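TRAP dicarboxylate transporter-DctP subunit (Marinobacter aquaeolei, PDB 4PFI) probably binds an organic acid such as a dicarboxylate in the periplasm and delivers it to a TRAP transporter for uptake. Local coordinates at residues 171-183 with 191-203. Sequence-based numbering, arbitrary orientation.
Sequences PSDFQGLRFRTMT and FRSYGADPVQTPF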
loop_
_atom_site.group_PDB
_atom_site.type_symbol
_atom_site.label_atom_id
_atom_site.label_comp_id
_atom_site.label_asym_id
_atom_site.label_seq_id
_atom_site.Cartn_x
_atom_site.Cartn_y
_atom_site.Cartn_z
ATOM N N PRO A 171 11.356 -17.183 -11.123
ATOM C CA PRO A 171 11.018 -16.241 -12.194
ATOM C C PRO A 171 10.510 -16.968 -13.419
ATOM O O PRO A 171 9.585 -16.488 -14.079
ATOM C CB PRO A 171 12.360 -15.566 -12.498
ATOM C CG PRO A 171 13.116 -15.649 -11.217
ATOM C CD PRO A 171 12.704 -16.934 -10.575
ATOM N N SER A 172 11.093 -18.123 -13.710
ATOM C CA SER A 172 10.647 -18.923 -14.835
ATOM C C SER A 172 9.113 -19.190 -14.816
ATOM O O SER A 172 8.490 -19.283 -15.875
ATOM C CB SER A 172 11.401 -20.250 -14.859
ATOM O OG SER A 172 10.845 -21.086 -15.860
ATOM N N ASP A 173 8.513 -19.323 -13.627
ATOM C CA ASP A 173 7.069 -19.544 -13.506
ATOM C C ASP A 173 6.204 -18.359 -13.987
ATOM O O ASP A 173 5.006 -18.529 -14.259
ATOM C CB ASP A 173 6.704 -19.882 -12.061
ATOM C CG ASP A 173 7.248 -21.242 -11.616
ATOM O OD1 ASP A 173 7.410 -22.138 -12.486
ATOM O OD2 ASP A 173 7.516 -21.419 -10.400
ATOM N N PHE A 174 6.799 -17.179 -14.078
ATOM C CA PHE A 174 6.117 -15.969 -14.546
ATOM C C PHE A 174 6.155 -15.820 -16.075
ATOM O O PHE A 174 5.372 -15.043 -16.629
ATOM C CB PHE A 174 6.744 -14.711 -13.919
ATOM C CG PHE A 174 6.302 -14.443 -12.517
ATOM C CD1 PHE A 174 5.127 -13.760 -12.275
ATOM C CD2 PHE A 174 7.052 -14.888 -11.438
ATOM C CE1 PHE A 174 4.694 -13.534 -10.983
ATOM C CE2 PHE A 174 6.633 -14.648 -10.139
ATOM C CZ PHE A 174 5.454 -13.980 -9.911
ATOM N N GLN A 175 7.054 -16.541 -16.755
ATOM C CA GLN A 175 7.231 -16.377 -18.218
ATOM C C GLN A 175 5.930 -16.539 -19.006
ATOM O O GLN A 175 5.287 -17.591 -18.942
ATOM C CB GLN A 175 8.274 -17.361 -18.770
ATOM C CG GLN A 175 9.709 -16.849 -18.692
ATOM C CD GLN A 175 10.036 -15.849 -19.796
ATOM O OE1 GLN A 175 9.264 -15.690 -20.756
ATOM N NE2 GLN A 175 11.177 -15.159 -19.663
ATOM N N GLY A 176 5.554 -15.492 -19.741
ATOM C CA GLY A 176 4.378 -15.508 -20.598
ATOM C C GLY A 176 3.048 -15.251 -19.891
ATOM O O GLY A 176 1.998 -15.196 -20.538
ATOM N N LEU A 177 3.094 -15.098 -18.568
ATOM C CA LEU A 177 1.888 -14.917 -17.749
ATOM C C LEU A 177 1.362 -13.503 -17.816
ATOM O O LEU A 177 2.118 -12.559 -17.615
ATOM C CB LEU A 177 2.193 -15.240 -16.284
ATOM C CG LEU A 177 1.661 -16.592 -15.808
ATOM C CD1 LEU A 177 2.016 -17.693 -16.799
ATOM C CD2 LEU A 177 2.192 -16.903 -14.414
ATOM N N ARG A 178 0.075 -13.343 -18.104
ATOM C CA ARG A 178 -0.565 -12.040 -17.921
ATOM C C ARG A 178 -0.821 -11.884 -16.432
ATOM O O ARG A 178 -1.582 -12.651 -15.842
ATOM C CB ARG A 178 -1.887 -11.950 -18.693
ATOM C CG ARG A 178 -1.726 -12.049 -20.187
ATOM C CD ARG A 178 -1.624 -10.659 -20.776
ATOM N NE ARG A 178 -2.945 -10.096 -20.986
ATOM C CZ ARG A 178 -3.200 -9.034 -21.748
ATOM N NH1 ARG A 178 -2.218 -8.402 -22.392
ATOM N NH2 ARG A 178 -4.458 -8.619 -21.868
ATOM N N PHE A 179 -0.170 -10.911 -15.818
ATOM C CA PHE A 179 -0.193 -10.788 -14.370
ATOM C C PHE A 179 -0.621 -9.370 -13.992
ATOM O O PHE A 179 -0.069 -8.407 -14.506
ATOM C CB PHE A 179 1.198 -11.144 -13.775
ATOM C CG PHE A 179 1.169 -11.419 -12.282
ATOM C CD1 PHE A 179 0.843 -12.679 -11.791
ATOM C CD2 PHE A 179 1.428 -10.393 -11.368
ATOM C CE1 PHE A 179 0.794 -12.919 -10.403
ATOM C CE2 PHE A 179 1.381 -10.630 -9.974
ATOM C CZ PHE A 179 1.063 -11.881 -9.493
ATOM N N ARG A 180 -1.613 -9.243 -13.109
ATOM C CA ARG A 180 -2.181 -7.933 -12.767
ATOM C C ARG A 180 -1.445 -7.274 -11.573
ATOM O O ARG A 180 -1.395 -7.803 -10.460
ATOM C CB ARG A 180 -3.709 -8.058 -12.588
ATOM C CG ARG A 180 -4.383 -7.146 -11.577
ATOM C CD ARG A 180 -4.261 -5.739 -11.883
ATOM N NE ARG A 180 -5.394 -4.961 -11.391
ATOM C CZ ARG A 180 -5.345 -3.666 -11.039
ATOM N NH1 ARG A 180 -6.452 -3.050 -10.652
ATOM N NH2 ARG A 180 -4.215 -2.968 -11.064
ATOM N N THR A 181 -0.842 -6.123 -11.844
ATOM C CA THR A 181 0.074 -5.466 -10.925
ATOM C C THR A 181 -0.565 -4.185 -10.410
ATOM O O THR A 181 -1.607 -3.777 -10.916
ATOM C CB THR A 181 1.386 -5.047 -11.660
ATOM O OG1 THR A 181 1.089 -4.065 -12.666
ATOM C CG2 THR A 181 2.078 -6.239 -12.305
HETATM N N MSE A 182 0.068 -3.531 -9.432
HETATM C CA MSE A 182 -0.350 -2.180 -9.038
HETATM C C MSE A 182 -0.183 -1.269 -10.257
HETATM O O MSE A 182 0.625 -1.528 -11.158
HETATM C CB MSE A 182 0.488 -1.665 -7.847
HETATM C CG MSE A 182 0.226 -2.397 -6.506
HETATM SE SE MSE A 182 -1.695 -2.448 -5.995
HETATM C CE MSE A 182 -2.166 -4.125 -6.843
ATOM N N THR A 183 -0.929 -0.180 -10.287
ATOM C CA THR A 183 -0.928 0.696 -11.452
ATOM C C THR A 183 0.221 1.714 -11.430
ATOM O O THR A 183 0.029 2.908 -11.621
ATOM C CB THR A 183 -2.265 1.429 -11.570
ATOM O OG1 THR A 183 -2.289 2.175 -12.800
ATOM C CG2 THR A 183 -2.484 2.362 -10.360
ATOM N N PHE A 191 7.453 -7.037 -12.239
ATOM C CA PHE A 191 6.979 -8.345 -12.706
ATOM C C PHE A 191 7.429 -8.609 -14.152
ATOM O O PHE A 191 7.628 -9.752 -14.562
ATOM C CB PHE A 191 5.461 -8.441 -12.536
ATOM C CG PHE A 191 5.042 -8.649 -11.091
ATOM C CD1 PHE A 191 5.085 -9.921 -10.520
ATOM C CD2 PHE A 191 4.664 -7.573 -10.290
ATOM C CE1 PHE A 191 4.745 -10.114 -9.192
ATOM C CE2 PHE A 191 4.330 -7.770 -8.964
ATOM C CZ PHE A 191 4.359 -9.038 -8.415
ATOM N N ARG A 192 7.625 -7.547 -14.914
ATOM C CA ARG A 192 8.207 -7.690 -16.231
ATOM C C ARG A 192 9.612 -8.269 -16.069
ATOM O O ARG A 192 10.068 -9.031 -16.903
ATOM C CB ARG A 192 8.240 -6.344 -16.938
ATOM C CG ARG A 192 8.388 -6.429 -18.414
ATOM C CD ARG A 192 8.343 -5.019 -19.021
ATOM N NE ARG A 192 6.976 -4.462 -19.136
ATOM C CZ ARG A 192 6.519 -3.367 -18.511
ATOM N NH1 ARG A 192 7.282 -2.660 -17.683
ATOM N NH2 ARG A 192 5.274 -2.965 -18.714
ATOM N N SER A 193 10.295 -7.923 -14.985
ATOM C CA SER A 193 11.640 -8.468 -14.736
ATOM C C SER A 193 11.643 -9.997 -14.652
ATOM O O SER A 193 12.605 -10.632 -15.044
ATOM C CB SER A 193 12.219 -7.928 -13.433
ATOM O OG SER A 193 12.299 -6.527 -13.444
ATOM N N TYR A 194 10.568 -10.574 -14.126
ATOM C CA TYR A 194 10.440 -12.031 -14.005
ATOM C C TYR A 194 9.978 -12.660 -15.314
ATOM O O TYR A 194 9.926 -13.887 -15.437
ATOM C CB TYR A 194 9.458 -12.388 -12.882
ATOM C CG TYR A 194 9.805 -11.757 -11.550
ATOM C CD1 TYR A 194 11.138 -11.488 -11.208
ATOM C CD2 TYR A 194 8.817 -11.422 -10.646
ATOM C CE1 TYR A 194 11.471 -10.906 -10.004
ATOM C CE2 TYR A 194 9.129 -10.834 -9.443
ATOM C CZ TYR A 194 10.465 -10.577 -9.132
ATOM O OH TYR A 194 10.775 -10.012 -7.933
ATOM N N GLY A 195 9.651 -11.819 -16.293
ATOM C CA GLY A 195 9.240 -12.286 -17.599
ATOM C C GLY A 195 7.728 -12.374 -17.734
ATOM O O GLY A 195 7.232 -13.141 -18.550
ATOM N N ALA A 196 6.982 -11.607 -16.942
ATOM C CA ALA A 196 5.530 -11.588 -17.084
ATOM C C ALA A 196 5.127 -10.505 -18.085
ATOM O O ALA A 196 5.951 -9.680 -18.463
ATOM C CB ALA A 196 4.851 -11.350 -15.740
ATOM N N ASP A 197 3.867 -10.530 -18.520
ATOM C CA ASP A 197 3.261 -9.395 -19.221
ATOM C C ASP A 197 2.290 -8.749 -18.244
ATOM O O ASP A 197 1.168 -9.238 -18.058
ATOM C CB ASP A 197 2.501 -9.829 -20.481
ATOM C CG ASP A 197 1.714 -8.684 -21.111
ATOM O OD1 ASP A 197 2.112 -7.506 -20.934
ATOM O OD2 ASP A 197 0.691 -8.951 -21.788
ATOM N N PRO A 198 2.720 -7.658 -17.601
ATOM C CA PRO A 198 1.901 -6.973 -16.594
ATOM C C PRO A 198 0.726 -6.175 -17.179
ATOM O O PRO A 198 0.881 -5.467 -18.162
ATOM C CB PRO A 198 2.898 -6.033 -15.928
ATOM C CG PRO A 198 3.921 -5.770 -16.977
ATOM C CD PRO A 198 4.016 -7.002 -17.811
ATOM N N VAL A 199 -0.449 -6.299 -16.567
ATOM C CA VAL A 199 -1.628 -5.503 -16.945
ATOM C C VAL A 199 -2.142 -4.795 -15.710
ATOM O O VAL A 199 -1.842 -5.208 -14.591
ATOM C CB VAL A 199 -2.761 -6.406 -17.476
ATOM C CG1 VAL A 199 -2.394 -6.967 -18.833
ATOM C CG2 VAL A 199 -3.002 -7.540 -16.518
ATOM N N GLN A 200 -2.906 -3.729 -15.905
ATOM C CA GLN A 200 -3.550 -3.014 -14.816
ATOM C C GLN A 200 -5.067 -2.954 -15.021
ATOM O O GLN A 200 -5.695 -1.918 -14.911
ATOM C CB GLN A 200 -2.976 -1.618 -14.700
ATOM C CG GLN A 200 -1.490 -1.628 -14.375
ATOM C CD GLN A 200 -0.687 -1.845 -15.598
ATOM O OE1 GLN A 200 -0.912 -1.178 -16.602
ATOM N NE2 GLN A 200 0.241 -2.791 -15.552
ATOM N N THR A 201 -5.627 -4.094 -15.345
ATOM C CA THR A 201 -7.072 -4.305 -15.390
ATOM C C THR A 201 -7.832 -3.763 -14.154
ATOM O O THR A 201 -7.423 -4.024 -13.017
ATOM C CB THR A 201 -7.303 -5.781 -15.431
ATOM O OG1 THR A 201 -6.353 -6.369 -16.336
ATOM C CG2 THR A 201 -8.730 -6.085 -15.874
ATOM N N PRO A 202 -8.928 -3.004 -14.375
ATOM C CA PRO A 202 -9.767 -2.451 -13.303
ATOM C C PRO A 202 -10.261 -3.539 -12.368
ATOM O O PRO A 202 -10.636 -4.635 -12.807
ATOM C CB PRO A 202 -10.947 -1.836 -14.054
ATOM C CG PRO A 202 -10.426 -1.558 -15.423
ATOM C CD PRO A 202 -9.447 -2.652 -15.707
ATOM N N PHE A 203 -10.264 -3.252 -11.073
ATOM C CA PHE A 203 -10.505 -4.294 -10.091
ATOM C C PHE A 203 -11.835 -5.014 -10.292
ATOM O O PHE A 203 -11.928 -6.217 -10.083
ATOM C CB PHE A 203 -10.479 -3.703 -8.694
ATOM C CG PHE A 203 -9.329 -4.159 -7.873
ATOM C CD1 PHE A 203 -8.194 -4.724 -8.460
ATOM C CD2 PHE A 203 -9.374 -4.020 -6.495
ATOM C CE1 PHE A 203 -7.122 -5.135 -7.678
ATOM C CE2 PHE A 203 -8.317 -4.430 -5.712
ATOM C CZ PHE A 203 -7.190 -4.984 -6.299
HETATM O O HOH W 1 11.846 -15.499 -16.399
#
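Arg178 and Asp197 join in a salt bridge where two parallel strands, 178-180 and 197-199, begin to pair, a compact example of a beta-alpha-beta crossover, with helix 185-192 as the connection. Arg178 NH1 meets the syn side of Asp197 OD2 at 3.0 Å, close to the guanidinium plane, while Val199 CG1 sits over the centre of one guanidinium face. The backbone ladder runs from Asp197 N to Leu177 O (2.8 Å), then through Phe179 N to Asp197 O and Val199 N to Phe179 O, and closes with Thr181 N on Val199 O. Beyond it, Gln200 NE2 donates to Thr181 OG1 at 3.3 Å, and that hydroxyl in turn donates to Met182 O.

Buried Arg180 bends at chi2 (62°) toward the residues after strand 197-199; NH1 comes close to CD1 of Phe203, guanidinium and ring planes 76° apart, while NH2 bonds Thr181 O of its own segment at 2.7 Å. With an alanine here, Thr181 O would probably lose this donor and a gap would open next to Phe203. Along the other edge of strand 178-180, parallel strand 217-220 continues the sheet.

On the opposite face from Arg178 and Arg180, Phe179 and Phe191 form an offset stack, centroids 4.7 Å apart. Phe174 extends this aromatic cluster, meeting the rim of Phe191 with CE1 and taking Tyr194 CD2 over one face; Trp162 packs edge-to-face with Phe174 and Phe191. At the helix end, Gly195 completes a Schellman motif, and its carbonyl O accepts Gly176 N at 3.1 Å. Beside the stack, Thr181 CG2 slots between Phe191 CD2 (3.5 Å) and Pro198 CB (3.7 Å).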